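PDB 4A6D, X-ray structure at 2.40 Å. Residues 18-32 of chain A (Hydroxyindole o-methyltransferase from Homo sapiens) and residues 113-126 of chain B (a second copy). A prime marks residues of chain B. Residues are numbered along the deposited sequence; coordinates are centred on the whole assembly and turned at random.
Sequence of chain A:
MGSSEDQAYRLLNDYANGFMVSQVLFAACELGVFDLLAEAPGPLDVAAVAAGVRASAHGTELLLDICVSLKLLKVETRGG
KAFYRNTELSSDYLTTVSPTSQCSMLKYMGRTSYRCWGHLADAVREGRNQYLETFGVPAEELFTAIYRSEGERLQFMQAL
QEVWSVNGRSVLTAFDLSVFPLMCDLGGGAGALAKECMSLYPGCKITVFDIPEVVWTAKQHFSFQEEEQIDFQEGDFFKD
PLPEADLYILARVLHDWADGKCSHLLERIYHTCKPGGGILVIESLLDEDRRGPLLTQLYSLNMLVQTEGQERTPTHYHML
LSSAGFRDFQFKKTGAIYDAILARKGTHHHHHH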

# COMPACT_ATOMS: atom_id res chain seq x y z
N GLY A 18 1.31 2.99 3.68
CA GLY A 18 0.63 3.25 2.41
C GLY A 18 -0.27 2.13 1.94
O GLY A 18 -1.38 2.38 1.48
N PHE A 19 0.20 0.88 2.11
CA PHE A 19 -0.59 -0.28 1.74
C PHE A 19 -1.94 -0.36 2.50
O PHE A 19 -2.93 -0.77 1.90
CB PHE A 19 0.25 -1.55 1.87
CG PHE A 19 0.42 -2.08 3.27
CD1 PHE A 19 -0.51 -2.96 3.81
CD2 PHE A 19 1.53 -1.73 4.04
CE1 PHE A 19 -0.37 -3.43 5.11
CE2 PHE A 19 1.67 -2.22 5.33
CZ PHE A 19 0.73 -3.07 5.86
N MET A 20 -1.97 0.09 3.78
CA MET A 20 -3.17 0.12 4.62
C MET A 20 -4.20 1.13 4.10
O MET A 20 -5.40 0.84 4.06
CB MET A 20 -2.81 0.44 6.06
CG MET A 20 -1.86 -0.57 6.65
SD MET A 20 -1.76 -0.54 8.44
CE MET A 20 -0.32 0.41 8.64
N VAL A 21 -3.71 2.32 3.68
CA VAL A 21 -4.51 3.41 3.14
C VAL A 21 -5.11 2.98 1.78
O VAL A 21 -6.28 3.28 1.53
CB VAL A 21 -3.68 4.70 3.06
CG1 VAL A 21 -4.37 5.78 2.21
CG2 VAL A 21 -3.35 5.22 4.44
N SER A 22 -4.33 2.25 0.94
CA SER A 22 -4.81 1.73 -0.36
C SER A 22 -5.94 0.76 -0.12
O SER A 22 -7.01 0.94 -0.69
CB SER A 22 -3.69 1.06 -1.16
OG SER A 22 -2.68 1.99 -1.51
N GLN A 23 -5.74 -0.22 0.78
CA GLN A 23 -6.77 -1.19 1.12
C GLN A 23 -8.02 -0.62 1.76
O GLN A 23 -9.09 -1.14 1.49
CB GLN A 23 -6.21 -2.38 1.88
CG GLN A 23 -5.47 -3.34 0.97
CD GLN A 23 -6.37 -4.15 0.06
OE1 GLN A 23 -7.56 -4.36 0.31
NE2 GLN A 23 -5.80 -4.66 -1.01
N VAL A 24 -7.92 0.47 2.55
CA VAL A 24 -9.08 1.16 3.13
C VAL A 24 -9.95 1.69 1.98
O VAL A 24 -11.16 1.45 1.97
CB VAL A 24 -8.67 2.27 4.12
CG1 VAL A 24 -9.77 3.32 4.30
CG2 VAL A 24 -8.28 1.66 5.46
N LEU A 25 -9.31 2.37 0.98
CA LEU A 25 -9.96 2.91 -0.20
C LEU A 25 -10.60 1.79 -1.03
O LEU A 25 -11.76 1.92 -1.40
CB LEU A 25 -8.95 3.70 -1.06
CG LEU A 25 -9.43 4.23 -2.44
CD1 LEU A 25 -10.57 5.22 -2.28
CD2 LEU A 25 -8.29 4.90 -3.18
N PHE A 26 -9.85 0.69 -1.29
CA PHE A 26 -10.29 -0.47 -2.07
C PHE A 26 -11.47 -1.17 -1.41
O PHE A 26 -12.44 -1.49 -2.11
CB PHE A 26 -9.12 -1.47 -2.29
CG PHE A 26 -7.87 -0.98 -3.01
CD1 PHE A 26 -7.91 0.14 -3.83
CD2 PHE A 26 -6.66 -1.65 -2.86
CE1 PHE A 26 -6.76 0.60 -4.49
CE2 PHE A 26 -5.51 -1.21 -3.52
CZ PHE A 26 -5.57 -0.09 -4.34
N ALA A 27 -11.41 -1.39 -0.08
CA ALA A 27 -12.45 -2.05 0.70
C ALA A 27 -13.69 -1.19 0.81
O ALA A 27 -14.79 -1.71 0.75
CB ALA A 27 -11.94 -2.43 2.08
N ALA A 28 -13.52 0.13 0.94
CA ALA A 28 -14.64 1.07 0.99
C ALA A 28 -15.38 1.00 -0.36
O ALA A 28 -16.61 1.05 -0.38
CB ALA A 28 -14.15 2.48 1.25
N CYS A 29 -14.62 0.84 -1.49
CA CYS A 29 -15.16 0.70 -2.85
C CYS A 29 -15.86 -0.65 -3.00
O CYS A 29 -17.02 -0.68 -3.42
CB CYS A 29 -14.07 0.87 -3.91
SG CYS A 29 -13.69 2.60 -4.30
N GLU A 30 -15.18 -1.76 -2.61
CA GLU A 30 -15.73 -3.12 -2.65
C GLU A 30 -17.03 -3.24 -1.80
O GLU A 30 -17.96 -3.92 -2.22
CB GLU A 30 -14.66 -4.17 -2.23
CG GLU A 30 -15.22 -5.57 -1.94
CD GLU A 30 -14.42 -6.82 -2.27
OE1 GLU A 30 -13.61 -6.79 -3.22
OE2 GLU A 30 -14.66 -7.86 -1.61
N LEU A 31 -17.10 -2.56 -0.64
CA LEU A 31 -18.29 -2.61 0.23
C LEU A 31 -19.46 -1.72 -0.22
O LEU A 31 -20.59 -1.92 0.24
CB LEU A 31 -17.92 -2.37 1.69
CG LEU A 31 -17.18 -3.49 2.38
CD1 LEU A 31 -16.32 -2.94 3.49
CD2 LEU A 31 -18.15 -4.52 2.93
N GLY A 32 -19.18 -0.80 -1.14
CA GLY A 32 -20.16 0.13 -1.70
C GLY A 32 -20.59 1.26 -0.79
O GLY A 32 -21.68 1.81 -0.98
N SER B 113 1.70 -8.58 7.35
CA SER B 113 0.62 -7.59 7.39
C SER B 113 0.05 -7.28 6.02
O SER B 113 -1.17 -7.21 5.87
CB SER B 113 1.10 -6.29 8.04
OG SER B 113 1.91 -6.57 9.17
N TYR B 114 0.93 -7.08 5.02
CA TYR B 114 0.56 -6.77 3.63
C TYR B 114 -0.36 -7.84 3.07
O TYR B 114 -1.40 -7.52 2.51
CB TYR B 114 1.81 -6.57 2.76
CG TYR B 114 1.51 -6.15 1.34
CD1 TYR B 114 1.23 -7.10 0.35
CD2 TYR B 114 1.53 -4.81 0.97
CE1 TYR B 114 0.95 -6.71 -0.96
CE2 TYR B 114 1.27 -4.41 -0.34
CZ TYR B 114 0.96 -5.37 -1.30
OH TYR B 114 0.72 -4.99 -2.60
N ARG B 115 0.02 -9.12 3.26
CA ARG B 115 -0.76 -10.29 2.84
C ARG B 115 -2.15 -10.23 3.50
O ARG B 115 -3.14 -10.13 2.78
CB ARG B 115 -0.02 -11.59 3.21
CG ARG B 115 0.88 -12.11 2.09
CD ARG B 115 0.92 -13.64 2.01
NE ARG B 115 -0.38 -14.28 1.76
CZ ARG B 115 -1.00 -14.35 0.57
NH1 ARG B 115 -0.45 -13.79 -0.50
NH2 ARG B 115 -2.17 -14.97 0.47
N CYS B 116 -2.20 -10.18 4.85
CA CYS B 116 -3.42 -10.07 5.67
C CYS B 116 -4.36 -8.96 5.16
O CYS B 116 -5.55 -9.19 4.95
CB CYS B 116 -3.07 -9.88 7.14
SG CYS B 116 -2.71 -11.43 8.02
N TRP B 117 -3.79 -7.77 4.90
CA TRP B 117 -4.53 -6.60 4.44
C TRP B 117 -5.26 -6.74 3.09
O TRP B 117 -6.20 -5.98 2.83
CB TRP B 117 -3.70 -5.32 4.57
CG TRP B 117 -3.77 -4.71 5.94
CD1 TRP B 117 -3.18 -5.18 7.08
CD2 TRP B 117 -4.50 -3.54 6.31
NE1 TRP B 117 -3.42 -4.31 8.12
CE2 TRP B 117 -4.26 -3.32 7.69
CE3 TRP B 117 -5.34 -2.64 5.61
CZ2 TRP B 117 -4.82 -2.24 8.37
CZ3 TRP B 117 -5.89 -1.57 6.29
CH2 TRP B 117 -5.64 -1.38 7.67
N GLY B 118 -4.90 -7.74 2.29
CA GLY B 118 -5.61 -8.04 1.06
C GLY B 118 -7.01 -8.55 1.37
O GLY B 118 -7.95 -8.38 0.59
N HIS B 119 -7.17 -9.14 2.56
CA HIS B 119 -8.43 -9.66 3.07
C HIS B 119 -9.14 -8.64 4.00
O HIS B 119 -9.97 -9.06 4.81
CB HIS B 119 -8.22 -11.01 3.80
CG HIS B 119 -7.51 -12.03 2.96
ND1 HIS B 119 -8.18 -12.77 2.01
CD2 HIS B 119 -6.20 -12.37 2.95
CE1 HIS B 119 -7.27 -13.53 1.44
NE2 HIS B 119 -6.06 -13.34 1.98
N LEU B 120 -8.87 -7.32 3.82
CA LEU B 120 -9.46 -6.24 4.63
C LEU B 120 -10.98 -6.21 4.59
O LEU B 120 -11.61 -6.09 5.65
CB LEU B 120 -8.88 -4.84 4.29
CG LEU B 120 -9.47 -3.67 5.10
CD1 LEU B 120 -9.20 -3.82 6.59
CD2 LEU B 120 -8.95 -2.36 4.63
N ALA B 121 -11.56 -6.30 3.39
CA ALA B 121 -13.01 -6.25 3.17
C ALA B 121 -13.74 -7.33 3.97
O ALA B 121 -14.78 -7.04 4.54
CB ALA B 121 -13.33 -6.35 1.69
N ASP B 122 -13.14 -8.54 4.08
CA ASP B 122 -13.74 -9.63 4.85
C ASP B 122 -13.55 -9.46 6.34
O ASP B 122 -14.44 -9.84 7.09
CB ASP B 122 -13.27 -11.00 4.38
CG ASP B 122 -13.65 -11.36 2.96
OD1 ASP B 122 -14.64 -10.76 2.43
OD2 ASP B 122 -12.97 -12.21 2.36
N ALA B 123 -12.39 -8.91 6.77
CA ALA B 123 -12.11 -8.64 8.19
C ALA B 123 -13.09 -7.57 8.68
O ALA B 123 -13.61 -7.69 9.77
CB ALA B 123 -10.67 -8.18 8.38
N VAL B 124 -13.40 -6.59 7.84
CA VAL B 124 -14.41 -5.56 8.09
C VAL B 124 -15.80 -6.25 8.08
O VAL B 124 -16.52 -6.13 9.06
CB VAL B 124 -14.30 -4.37 7.09
CG1 VAL B 124 -15.51 -3.44 7.18
CG2 VAL B 124 -13.02 -3.58 7.31
N ARG B 125 -16.12 -7.00 6.99
CA ARG B 125 -17.38 -7.75 6.83
C ARG B 125 -17.72 -8.64 8.02
O ARG B 125 -18.84 -8.60 8.50
CB ARG B 125 -17.33 -8.62 5.55
CG ARG B 125 -18.11 -8.05 4.39
CD ARG B 125 -17.96 -8.88 3.12
NE ARG B 125 -18.33 -8.11 1.94
CZ ARG B 125 -17.48 -7.77 0.96
NH1 ARG B 125 -16.21 -8.14 1.02
NH2 ARG B 125 -17.92 -7.07 -0.09
N GLU B 126 -16.75 -9.44 8.50
CA GLU B 126 -16.94 -10.43 9.56
C GLU B 126 -16.63 -9.96 10.95
O GLU B 126 -17.08 -10.59 11.92
CB GLU B 126 -16.14 -11.71 9.25
CG GLU B 126 -16.61 -12.44 8.00
CD GLU B 126 -15.55 -13.21 7.23
OE1 GLU B 126 -14.70 -13.87 7.88
OE2 GLU B 126 -15.58 -13.18 5.98

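This is a mainly apolar helix-to-helix contact between two copies of the methyltransferase, aromatic at one end, close-packed through small side chains in the middle and closed by a salt bridge at the other. Helix 18-31 runs nearly parallel to the chain B helix that carries Ser113′ and Tyr114′ (2° between axes, 10.1 Å apart at closest approach); beyond the type I turn from Trp117′ to Leu120′, helix 120-126 crosses it at -62°, with the axes approaching to 9.4 Å.

Trp117′, with 100 Å² covered, is the centre of the aromatic end. Phe19 and Met20 share one face of its indole. The Phe19 ring meets that face edge-on, planes at 87° and CE1 3.7 Å from Trp117′ CG, while Met20 CG lies 3.7 Å above the centroid of the six-membered ring, almost on its normal, in a CH-pi contact. Gln23 CB and Val24 CG2 line the indole edge, at 3.8 and 4.1 Å from Trp117′ CE3 and CZ3 respectively. Phe19 also packs against Tyr114′, its CB 3.6 Å from Tyr114′ CD2, with the rings oblique. Gln23 adds no hydrogen bond here: its OE1, as modelled, sits 3.3 Å from Trp117′ O, and both are acceptors.

Further along, Leu120′ CD2 reaches the backbone of chain A, 3.4 Å from Gln23 O, and touches Ala27 CB at 3.9 Å. Ala27 and Ala121′ then face each other, CB to CB 4.2 Å; with such short side chains, their CA atoms come within 4.9 Å.

At the far end, Leu31 CD1 packs 3.8 Å from Val124′ CG1, and its CD2 lies over one face of the Arg125′ guanidinium. Glu30 OE2 approaches the guanidinium edge instead, accepting a hydrogen bond from Arg125′ NH1 (3.1 Å, 159°) within the salt bridge. The same NH1 makes a weak hydrogen bond to Asp122′ OD1 (3.4 Å).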